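Local coordinates for Phosphoglucomutase/phosphomannomutase family protein (PDB 3UW2) that probably catalyses intramolecular phosphate transfer on hexose phosphates, as a metal-dependent member of the phosphohexose mutase family, at residues K190-L195 with L375-D380. Sequence-based numbering, arbitrary orientation.
Sequences KLTRPL and LARVAD
The two segments come nearest, CA to CA, at Thr192 and Ala376, 5.4 Å apart, where the loop 190-195 passes over a type I beta turn running from Leu375 to Val378. That turn, closed by the backbone hydrogen bond from Val378 N to Leu375 O, ends helix 364-375 and leads to Asp380, the N-cap of helix 381-386. Arg193 carries the polar part of the contact. Its CG sits between the backbone N and carbonyl carbon (chi1 67°), and from there the extended chain runs past Ala376 O, with CG 3.4 Å from that oxygen, to reach the turn's end. The guanidinium then grips one atom side-on: Val378 O lies near its plane and accepts from Arg193 NH2 at 2.9 Å and from Arg193 NE at 3.2 Å. The NH2 bond lies in the carbonyl plane, whereas NE stands above it and its hydrogen bond is bent, with an N-H...O angle of 140°. Arg193 NH1 forms a salt bridge with Glu258, which helps fix the rotation of the group. The contact illustrates how consecutive alpha/beta/alpha domains of a phosphohexose mutase can pack against each other through loops: 190-195 leads into strand 197-200 of domain II, while the turn belongs to domain III, and the zinc site is remote. Deeper in, Leu195 CD1 rests 3.8 Å from Leu375 CB and also against Ala376 CB, and both leucines touch Ile259 of strand 259-263. The Ala376 methyl lies 3.6 Å from Arg193 O, a buried oxygen without a polar partner in the model. On the more exposed side, Thr192 and Arg377 cross at about a right angle, Thr192 OG1 meeting Arg377 CG; one water links this hydroxyl to Arg377 NE, and another donates to Lys190 O and accepts a weak bond from Arg377 NH2.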
# COMPACT_ATOMS: atom_id res chain seq x y z
N LYS A 190 -3.54 -3.31 23.53
CA LYS A 190 -2.81 -3.60 24.76
C LYS A 190 -2.23 -5.00 24.57
O LYS A 190 -2.97 -5.99 24.65
CB LYS A 190 -3.82 -3.54 25.93
CG LYS A 190 -3.98 -2.17 26.61
CD LYS A 190 -4.63 -1.08 25.76
CE LYS A 190 -5.05 0.11 26.61
NZ LYS A 190 -3.93 1.07 26.80
N LEU A 191 -0.92 -5.12 24.32
CA LEU A 191 -0.33 -6.46 24.09
C LEU A 191 -0.38 -7.40 25.31
O LEU A 191 -0.07 -6.99 26.42
CB LEU A 191 1.11 -6.34 23.61
CG LEU A 191 1.26 -5.43 22.38
CD1 LEU A 191 2.68 -5.48 21.96
CD2 LEU A 191 0.38 -5.90 21.23
N THR A 192 -0.72 -8.66 25.06
CA THR A 192 -0.72 -9.73 26.07
C THR A 192 0.59 -9.85 26.80
O THR A 192 0.59 -10.04 28.02
CB THR A 192 -1.14 -11.07 25.45
OG1 THR A 192 -2.47 -10.91 24.97
CG2 THR A 192 -1.17 -12.20 26.51
N ARG A 193 1.69 -9.66 26.07
CA ARG A 193 3.03 -9.77 26.58
C ARG A 193 3.91 -8.90 25.68
O ARG A 193 3.53 -8.62 24.54
CB ARG A 193 3.53 -11.23 26.59
CG ARG A 193 3.73 -11.89 25.21
CD ARG A 193 4.21 -13.34 25.37
NE ARG A 193 4.38 -13.98 24.07
CZ ARG A 193 5.47 -13.89 23.31
NH1 ARG A 193 6.52 -13.23 23.73
NH2 ARG A 193 5.53 -14.48 22.12
N PRO A 194 5.08 -8.44 26.18
CA PRO A 194 6.03 -7.80 25.26
C PRO A 194 6.62 -8.81 24.30
O PRO A 194 6.75 -10.01 24.61
CB PRO A 194 7.13 -7.24 26.17
CG PRO A 194 6.92 -7.84 27.51
CD PRO A 194 5.50 -8.35 27.59
N LEU A 195 6.96 -8.33 23.11
CA LEU A 195 7.54 -9.18 22.12
C LEU A 195 8.78 -8.42 21.61
O LEU A 195 8.71 -7.21 21.33
CB LEU A 195 6.48 -9.32 21.02
CG LEU A 195 6.18 -10.61 20.26
CD1 LEU A 195 4.70 -10.72 19.88
CD2 LEU A 195 7.01 -10.55 18.99
N LEU A 375 -0.08 -11.92 17.62
CA LEU A 375 1.14 -12.71 17.88
C LEU A 375 1.44 -12.78 19.38
O LEU A 375 1.86 -13.82 19.90
CB LEU A 375 2.34 -12.08 17.16
CG LEU A 375 2.29 -12.16 15.61
CD1 LEU A 375 3.62 -11.65 15.02
CD2 LEU A 375 1.91 -13.54 15.11
N ALA A 376 1.17 -11.69 20.11
CA ALA A 376 1.48 -11.70 21.54
C ALA A 376 0.65 -12.69 22.36
O ALA A 376 1.01 -13.01 23.48
CB ALA A 376 1.41 -10.26 22.12
N ARG A 377 -0.44 -13.19 21.81
CA ARG A 377 -1.24 -14.23 22.52
C ARG A 377 -0.63 -15.63 22.50
O ARG A 377 -1.16 -16.53 23.12
CB ARG A 377 -2.69 -14.24 21.98
CG ARG A 377 -3.33 -12.87 22.20
CD ARG A 377 -4.61 -12.68 21.37
NE ARG A 377 -5.28 -11.42 21.72
CZ ARG A 377 -6.07 -10.77 20.87
NH1 ARG A 377 -6.22 -11.23 19.63
NH2 ARG A 377 -6.64 -9.64 21.23
N VAL A 378 0.50 -15.83 21.80
CA VAL A 378 1.05 -17.20 21.70
C VAL A 378 2.51 -17.20 22.11
O VAL A 378 3.16 -16.16 22.11
CB VAL A 378 0.86 -17.83 20.28
CG1 VAL A 378 -0.63 -17.93 19.92
CG2 VAL A 378 1.68 -17.07 19.22
N ALA A 379 3.05 -18.36 22.42
CA ALA A 379 4.41 -18.38 22.95
C ALA A 379 5.36 -18.40 21.78
O ALA A 379 6.48 -17.90 21.88
CB ALA A 379 4.63 -19.59 23.86
N ASP A 380 4.89 -18.95 20.65
CA ASP A 380 5.73 -19.03 19.47
C ASP A 380 5.08 -18.37 18.29
O ASP A 380 4.36 -19.02 17.56
CB ASP A 380 6.09 -20.47 19.11
CG ASP A 380 7.17 -20.53 18.06
OD1 ASP A 380 7.50 -19.48 17.47
OD2 ASP A 380 7.71 -21.62 17.84
O HOH W 1 -4.83 -8.08 23.10
O HOH W 2 -5.66 -11.01 24.46